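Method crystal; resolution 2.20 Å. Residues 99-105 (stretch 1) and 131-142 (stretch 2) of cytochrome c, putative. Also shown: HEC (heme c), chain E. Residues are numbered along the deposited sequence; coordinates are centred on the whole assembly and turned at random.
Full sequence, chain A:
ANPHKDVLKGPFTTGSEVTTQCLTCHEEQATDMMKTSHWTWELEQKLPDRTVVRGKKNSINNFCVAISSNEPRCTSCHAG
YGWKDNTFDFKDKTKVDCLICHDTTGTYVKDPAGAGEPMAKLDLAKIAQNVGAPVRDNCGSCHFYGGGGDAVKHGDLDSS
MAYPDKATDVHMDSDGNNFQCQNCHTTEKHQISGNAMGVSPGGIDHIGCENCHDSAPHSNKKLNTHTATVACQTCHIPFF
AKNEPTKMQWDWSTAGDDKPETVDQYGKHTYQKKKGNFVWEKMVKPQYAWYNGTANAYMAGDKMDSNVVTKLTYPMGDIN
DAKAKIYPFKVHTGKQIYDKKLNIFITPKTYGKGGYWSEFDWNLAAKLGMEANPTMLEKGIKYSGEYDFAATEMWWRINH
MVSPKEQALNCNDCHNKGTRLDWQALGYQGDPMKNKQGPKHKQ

Stretch 1 (99-105) LICHDTT
Stretch 2 (131-142) VGAPVRDNCGSC

Residues 99-105 begin as a weakly bonded helical turn, about 99-102, closed by Asp 103 N donating to Leu 99 O (2.8 Å), and then continue as loop. Residues 131-134 run past this turn in the opposite sense, as extended loop, and enter a helix at 136 with Val 135 as N-cap. The register pairs CA atoms of Asp 103 with Val 131 (4.7 Å), His 102 with Pro 134 (5.0 Å) and Cys 101 with Asn 138 (4.9 Å).

His 102 is held at both ends of its imidazole. With chi1 -71° and chi2 -62°, NE2 reaches the iron (NE2 to HEC FE 2.0 Å) while ND1 donates to Gly 132 O (2.8 Å), which lies near the ring plane, so that this bond and the iron bond together are consistent with the observed ring orientation. Gly 132 N returns a bond to His 102 O (2.8 Å, 164°). Gly 132 adopts phi/psi -167/-152; an ideal CB there would lie 3.4 Å from Thr 104 CG2. Cys 101, also m (-64°), directs SG to the heme thioether (SG to HEC CAC 2.1 Å), and Pro 134, C-gamma exo, packs its CG 3.7 Å from HEC C2D.

Asn 138 (m, chi2 102°) points toward the turn and uses both ends of its amide. ND2 donates to Asp 103 O (2.7 Å, 177°) and weakly to Ile 100 O (3.4 Å), whereas OD1 accepts from Val 135 N (2.8 Å), tying the helix start to the turn. The CA-to-CB bond of Asp 103 (t) points away overall, though CB still touches Asn 138; its OD2 accepts from Thr 105 N (2.8 Å) and Thr 105 OG1 (2.6 Å).

Side-chain packing completes the interface: Leu 99 (m, t) brings CD2 to Val 131 CG2 (3.6 Å, apolar), and Ile 100 (t, p) CD1 lies 3.7 Å from Ser 141 CB. A water bridges Ile 100 O and Ser 141 OG, 2.7 Å from each.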

ATOM      1  N   LEU A  99      20.051  -7.142  -0.771  1.00 31.29           N
ATOM      2  CA  LEU A  99      19.671  -8.393  -0.113  1.00 28.54           C
ATOM      3  C   LEU A  99      18.185  -8.596   0.179  1.00 28.39           C
ATOM      4  O   LEU A  99      17.713  -9.770   0.239  1.00 26.82           O
ATOM      5  CB  LEU A  99      20.450  -8.482   1.200  1.00 27.35           C
ATOM      6  CG  LEU A  99      21.943  -8.310   0.967  1.00 27.89           C
ATOM      7  CD1 LEU A  99      22.606  -8.136   2.369  1.00 28.97           C
ATOM      8  CD2 LEU A  99      22.555  -9.507   0.149  1.00 22.73           C
ATOM      9  N   ILE A 100      17.460  -7.496   0.398  1.00 25.94           N
ATOM     10  CA  ILE A 100      16.089  -7.652   0.797  1.00 26.18           C
ATOM     11  C   ILE A 100      15.261  -8.405  -0.306  1.00 27.59           C
ATOM     12  O   ILE A 100      14.424  -9.262   0.009  1.00 28.20           O
ATOM     13  CB  ILE A 100      15.480  -6.317   1.261  1.00 27.40           C
ATOM     14  CG1 ILE A 100      14.036  -6.469   1.810  1.00 28.17           C
ATOM     15  CG2 ILE A 100      15.504  -5.305   0.151  1.00 23.74           C
ATOM     16  CD1 ILE A 100      14.057  -6.959   3.179  1.00 35.36           C
ATOM     17  N   CYS A 101      15.527  -8.170  -1.580  1.00 28.22           N
ATOM     18  CA  CYS A 101      14.760  -8.900  -2.598  1.00 29.50           C
ATOM     19  C   CYS A 101      15.382 -10.209  -3.016  1.00 29.02           C
ATOM     20  O   CYS A 101      14.733 -11.017  -3.638  1.00 30.44           O
ATOM     21  CB  CYS A 101      14.551  -8.055  -3.850  1.00 29.03           C
ATOM     22  SG  CYS A 101      13.532  -6.565  -3.502  1.00 28.13           S
ATOM     23  N   HIS A 102      16.654 -10.367  -2.752  1.00 29.38           N
ATOM     24  CA  HIS A 102      17.434 -11.480  -3.330  1.00 29.86           C
ATOM     25  C   HIS A 102      17.910 -12.516  -2.331  1.00 29.92           C
ATOM     26  O   HIS A 102      18.449 -13.528  -2.743  1.00 30.04           O
ATOM     27  CB  HIS A 102      18.617 -10.915  -4.131  1.00 28.20           C
ATOM     28  CG  HIS A 102      18.191 -10.230  -5.414  1.00 28.06           C
ATOM     29  ND1 HIS A 102      17.547 -10.899  -6.429  1.00 27.89           N
ATOM     30  CD2 HIS A 102      18.333  -8.958  -5.850  1.00 26.84           C
ATOM     31  CE1 HIS A 102      17.297 -10.077  -7.437  1.00 27.26           C
ATOM     32  NE2 HIS A 102      17.801  -8.899  -7.127  1.00 30.44           N
ATOM     33  N   ASP A 103      17.706 -12.269  -1.031  1.00 30.16           N
ATOM     34  CA  ASP A 103      18.027 -13.285  -0.015  1.00 31.24           C
ATOM     35  C   ASP A 103      17.218 -14.604  -0.129  1.00 32.72           C
ATOM     36  O   ASP A 103      15.986 -14.573  -0.107  1.00 32.83           O
ATOM     37  CB  ASP A 103      17.859 -12.720   1.408  1.00 31.78           C
ATOM     38  CG  ASP A 103      17.994 -13.804   2.468  1.00 33.77           C
ATOM     39  OD1 ASP A 103      17.104 -13.871   3.362  1.00 28.85           O
ATOM     40  OD2 ASP A 103      18.934 -14.638   2.418  1.00 30.65           O
ATOM     41  N   THR A 104      17.896 -15.766  -0.193  1.00 33.09           N
ATOM     42  CA  THR A 104      17.158 -17.005  -0.296  1.00 32.55           C
ATOM     43  C   THR A 104      17.180 -17.755   1.036  1.00 34.03           C
ATOM     44  O   THR A 104      16.629 -18.795   1.127  1.00 30.66           O
ATOM     45  CB  THR A 104      17.700 -17.930  -1.402  1.00 33.25           C
ATOM     46  OG1 THR A 104      19.069 -18.277  -1.113  1.00 31.07           O
ATOM     47  CG2 THR A 104      17.778 -17.198  -2.732  1.00 29.60           C
ATOM     48  N   THR A 105      17.833 -17.224   2.066  1.00 36.27           N
ATOM     49  CA  THR A 105      17.983 -18.056   3.255  1.00 38.41           C
ATOM     50  C   THR A 105      16.781 -17.891   4.180  1.00 39.65           C
ATOM     51  O   THR A 105      16.615 -18.682   5.066  1.00 40.08           O
ATOM     52  CB  THR A 105      19.222 -17.652   4.055  1.00 38.94           C
ATOM     53  OG1 THR A 105      19.069 -16.254   4.423  1.00 36.77           O
ATOM     54  CG2 THR A 105      20.532 -17.779   3.209  1.00 36.91           C
ATOM     55  N   VAL A 131      22.411 -15.471  -2.354  1.00 34.27           N
ATOM     56  CA  VAL A 131      21.483 -14.545  -3.008  1.00 33.65           C
ATOM     57  C   VAL A 131      20.995 -15.216  -4.310  1.00 34.03           C
ATOM     58  O   VAL A 131      21.736 -15.971  -4.957  1.00 34.26           O
ATOM     59  CB  VAL A 131      22.380 -13.324  -3.151  1.00 34.36           C
ATOM     60  CG1 VAL A 131      22.766 -12.922  -4.508  1.00 33.50           C
ATOM     61  CG2 VAL A 131      22.127 -12.225  -2.103  1.00 32.35           C
ATOM     62  N   GLY A 132      19.752 -14.962  -4.696  1.00 33.35           N
ATOM     63  CA  GLY A 132      19.250 -15.470  -5.951  1.00 32.33           C
ATOM     64  C   GLY A 132      17.915 -14.789  -6.334  1.00 32.60           C
ATOM     65  O   GLY A 132      17.643 -13.649  -5.912  1.00 31.30           O
ATOM     66  N   ALA A 133      17.077 -15.502  -7.089  1.00 31.08           N
ATOM     67  CA  ALA A 133      15.896 -14.872  -7.650  1.00 30.54           C
ATOM     68  C   ALA A 133      14.922 -14.677  -6.497  1.00 29.60           C
ATOM     69  O   ALA A 133      14.863 -15.536  -5.583  1.00 29.32           O
ATOM     70  CB  ALA A 133      15.334 -15.738  -8.780  1.00 30.07           C
ATOM     71  N   PRO A 134      14.265 -13.510  -6.460  1.00 27.99           N
ATOM     72  CA  PRO A 134      13.238 -13.235  -5.423  1.00 27.44           C
ATOM     73  C   PRO A 134      12.100 -14.275  -5.511  1.00 27.60           C
ATOM     74  O   PRO A 134      11.684 -14.671  -6.657  1.00 29.05           O
ATOM     75  CB  PRO A 134      12.631 -11.864  -5.839  1.00 27.12           C
ATOM     76  CG  PRO A 134      13.896 -11.136  -6.716  1.00 25.23           C
ATOM     77  CD  PRO A 134      14.468 -12.393  -7.409  1.00 26.36           C
ATOM     78  N   VAL A 135      11.555 -14.640  -4.350  1.00 27.58           N
ATOM     79  CA  VAL A 135      10.270 -15.371  -4.260  1.00 26.10           C
ATOM     80  C   VAL A 135       9.247 -14.544  -3.523  1.00 27.47           C
ATOM     81  O   VAL A 135       9.577 -13.432  -3.030  1.00 28.75           O
ATOM     82  CB  VAL A 135      10.465 -16.705  -3.558  1.00 26.48           C
ATOM     83  CG1 VAL A 135      11.436 -17.522  -4.367  1.00 24.70           C
ATOM     84  CG2 VAL A 135      10.899 -16.543  -2.032  1.00 24.45           C
ATOM     85  N   ARG A 136       8.005 -15.022  -3.423  1.00 27.71           N
ATOM     86  CA  ARG A 136       6.990 -14.200  -2.728  1.00 28.28           C
ATOM     87  C   ARG A 136       7.463 -13.632  -1.394  1.00 28.53           C
ATOM     88  O   ARG A 136       7.217 -12.429  -1.047  1.00 28.54           O
ATOM     89  CB  ARG A 136       5.689 -14.959  -2.577  1.00 27.39           C
ATOM     90  CG  ARG A 136       5.025 -15.327  -3.930  1.00 25.54           C
ATOM     91  CD  ARG A 136       3.753 -16.179  -3.726  1.00 30.63           C
ATOM     92  NE  ARG A 136       4.014 -17.409  -2.953  1.00 30.25           N
ATOM     93  CZ  ARG A 136       4.347 -18.612  -3.475  1.00 35.19           C
ATOM     94  NH1 ARG A 136       4.467 -18.743  -4.798  1.00 30.70           N
ATOM     95  NH2 ARG A 136       4.596 -19.682  -2.659  1.00 30.36           N
ATOM     96  N   ASP A 137       8.202 -14.441  -0.649  1.00 30.65           N
ATOM     97  CA  ASP A 137       8.603 -13.997   0.701  1.00 32.61           C
ATOM     98  C   ASP A 137       9.586 -12.814   0.682  1.00 31.02           C
ATOM     99  O   ASP A 137       9.707 -12.075   1.663  1.00 32.81           O
ATOM    100  CB  ASP A 137       9.126 -15.173   1.542  1.00 34.51           C
ATOM    101  CG  ASP A 137       8.731 -15.057   3.030  1.00 42.47           C
ATOM    102  OD1 ASP A 137       7.598 -14.580   3.353  1.00 47.73           O
ATOM    103  OD2 ASP A 137       9.503 -15.375   3.979  1.00 54.35           O
ATOM    104  N   ASN A 138      10.324 -12.618  -0.414  1.00 28.93           N
ATOM    105  CA  ASN A 138      11.199 -11.465  -0.455  1.00 28.19           C
ATOM    106  C   ASN A 138      10.347 -10.186  -0.609  1.00 27.73           C
ATOM    107  O   ASN A 138      10.539  -9.235   0.134  1.00 27.64           O
ATOM    108  CB  ASN A 138      12.225 -11.576  -1.567  1.00 28.56           C
ATOM    109  CG  ASN A 138      13.149 -12.761  -1.399  1.00 31.08           C
ATOM    110  OD1 ASN A 138      12.984 -13.811  -2.075  1.00 31.12           O
ATOM    111  ND2 ASN A 138      14.169 -12.597  -0.537  1.00 29.11           N
ATOM    112  N   CYS A 139       9.421 -10.161  -1.574  1.00 26.58           N
ATOM    113  CA  CYS A 139       8.572  -8.988  -1.782  1.00 26.54           C
ATOM    114  C   CYS A 139       7.838  -8.730  -0.499  1.00 27.18           C
ATOM    115  O   CYS A 139       7.744  -7.619  -0.111  1.00 26.89           O
ATOM    116  CB  CYS A 139       7.566  -9.187  -2.942  1.00 24.24           C
ATOM    117  SG  CYS A 139       8.473  -9.757  -4.388  1.00 26.81           S
ATOM    118  N   GLY A 140       7.352  -9.809   0.139  1.00 27.72           N
ATOM    119  CA  GLY A 140       6.560  -9.771   1.346  1.00 26.93           C
ATOM    120  C   GLY A 140       7.240  -9.235   2.594  1.00 28.03           C
ATOM    121  O   GLY A 140       6.541  -8.850   3.486  1.00 25.99           O
ATOM    122  N   SER A 141       8.578  -9.211   2.644  1.00 27.87           N
ATOM    123  CA  SER A 141       9.271  -8.546   3.740  1.00 28.45           C
ATOM    124  C   SER A 141       8.782  -7.102   3.937  1.00 29.58           C
ATOM    125  O   SER A 141       8.897  -6.547   5.014  1.00 28.74           O
ATOM    126  CB  SER A 141      10.785  -8.564   3.493  1.00 28.90           C
ATOM    127  OG  SER A 141      11.261  -9.930   3.538  1.00 31.13           O
ATOM    128  N   CYS A 142       8.295  -6.470   2.867  1.00 29.33           N
ATOM    129  CA  CYS A 142       7.718  -5.122   2.976  1.00 29.03           C
ATOM    130  C   CYS A 142       6.274  -5.128   2.639  1.00 28.82           C
ATOM    131  O   CYS A 142       5.584  -4.390   3.233  1.00 29.24           O
ATOM    132  CB  CYS A 142       8.384  -4.149   2.042  1.00 29.23           C
ATOM    133  SG  CYS A 142      10.184  -4.040   2.293  1.00 28.64           S
TER
HETATM  134 FE   HEC E 803      17.568  -7.421  -8.381  1.00 33.01          FE
HETATM  135  CHA HEC E 803      16.960  -9.437 -11.091  1.00 28.69           C
HETATM  136  CHB HEC E 803      20.905  -7.943  -8.906  1.00 24.21           C
HETATM  137  CHC HEC E 803      18.185  -5.114  -5.967  1.00 26.45           C
HETATM  138  CHD HEC E 803      14.291  -7.222  -7.598  1.00 23.44           C
HETATM  139  NA  HEC E 803      18.727  -8.529  -9.731  1.00 28.08           N
HETATM  140  C1A HEC E 803      18.268  -9.258 -10.789  1.00 30.33           C
HETATM  141  C2A HEC E 803      19.388  -9.817 -11.562  1.00 31.89           C
HETATM  142  C3A HEC E 803      20.494  -9.385 -10.984  1.00 28.69           C
HETATM  143  C4A HEC E 803      20.079  -8.549  -9.825  1.00 28.63           C
HETATM  144  CMA HEC E 803      21.959  -9.680 -11.451  1.00 22.29           C
HETATM  145  CAA HEC E 803      19.285 -10.701 -12.837  1.00 32.10           C
HETATM  146  CBA HEC E 803      18.560  -9.902 -13.966  1.00 40.22           C
HETATM  147  CGA HEC E 803      19.259  -8.574 -14.219  1.00 45.84           C
HETATM  148  O1A HEC E 803      20.493  -8.700 -14.418  1.00 46.77           O
HETATM  149  O2A HEC E 803      18.623  -7.436 -14.261  1.00 49.78           O
HETATM  150  NB  HEC E 803      19.167  -6.700  -7.636  1.00 29.49           N
HETATM  151  C1B HEC E 803      20.450  -7.023  -7.960  1.00 28.69           C
HETATM  152  C2B HEC E 803      21.308  -6.173  -7.178  1.00 27.48           C
HETATM  153  C3B HEC E 803      20.555  -5.407  -6.403  1.00 29.14           C
HETATM  154  C4B HEC E 803      19.199  -5.723  -6.644  1.00 30.00           C
HETATM  155  CMB HEC E 803      22.876  -6.216  -7.212  1.00 25.25           C
HETATM  156  CAB HEC E 803      21.041  -4.287  -5.412  1.00 29.25           C
HETATM  157  CBB HEC E 803      21.869  -3.265  -5.797  1.00 24.78           C
HETATM  158  NC  HEC E 803      16.409  -6.311  -7.007  1.00 30.00           N
HETATM  159  C1C HEC E 803      16.875  -5.450  -6.077  1.00 27.04           C
HETATM  160  C2C HEC E 803      15.767  -4.973  -5.274  1.00 30.39           C
HETATM  161  C3C HEC E 803      14.650  -5.546  -5.722  1.00 29.67           C
HETATM  162  C4C HEC E 803      15.068  -6.398  -6.850  1.00 26.79           C
HETATM  163  CMC HEC E 803      15.934  -3.968  -4.113  1.00 29.45           C
HETATM  164  CAC HEC E 803      13.160  -5.434  -5.206  1.00 31.89           C
HETATM  165  CBC HEC E 803      12.543  -4.316  -4.778  1.00 29.87           C
HETATM  166  ND  HEC E 803      15.928  -8.191  -9.209  1.00 31.81           N
HETATM  167  C1D HEC E 803      14.641  -7.976  -8.695  1.00 29.85           C
HETATM  168  C2D HEC E 803      13.717  -8.668  -9.506  1.00 27.86           C
HETATM  169  C3D HEC E 803      14.557  -9.287 -10.627  1.00 28.11           C
HETATM  170  C4D HEC E 803      15.901  -8.991 -10.329  1.00 32.39           C
HETATM  171  CMD HEC E 803      12.144  -8.735  -9.365  1.00 26.45           C
HETATM  172  CAD HEC E 803      14.072 -10.172 -11.778  1.00 25.30           C
HETATM  173  CBD HEC E 803      13.844 -11.548 -11.155  1.00 35.18           C
HETATM  174  CGD HEC E 803      13.247 -12.597 -12.069  1.00 39.60           C
HETATM  175  O1D HEC E 803      12.748 -13.629 -11.532  1.00 41.44           O
HETATM  176  O2D HEC E 803      13.275 -12.395 -13.313  1.00 45.71           O
HETATM  177  O   HOH W   1      13.499 -10.511   2.224  1.00 37.57           O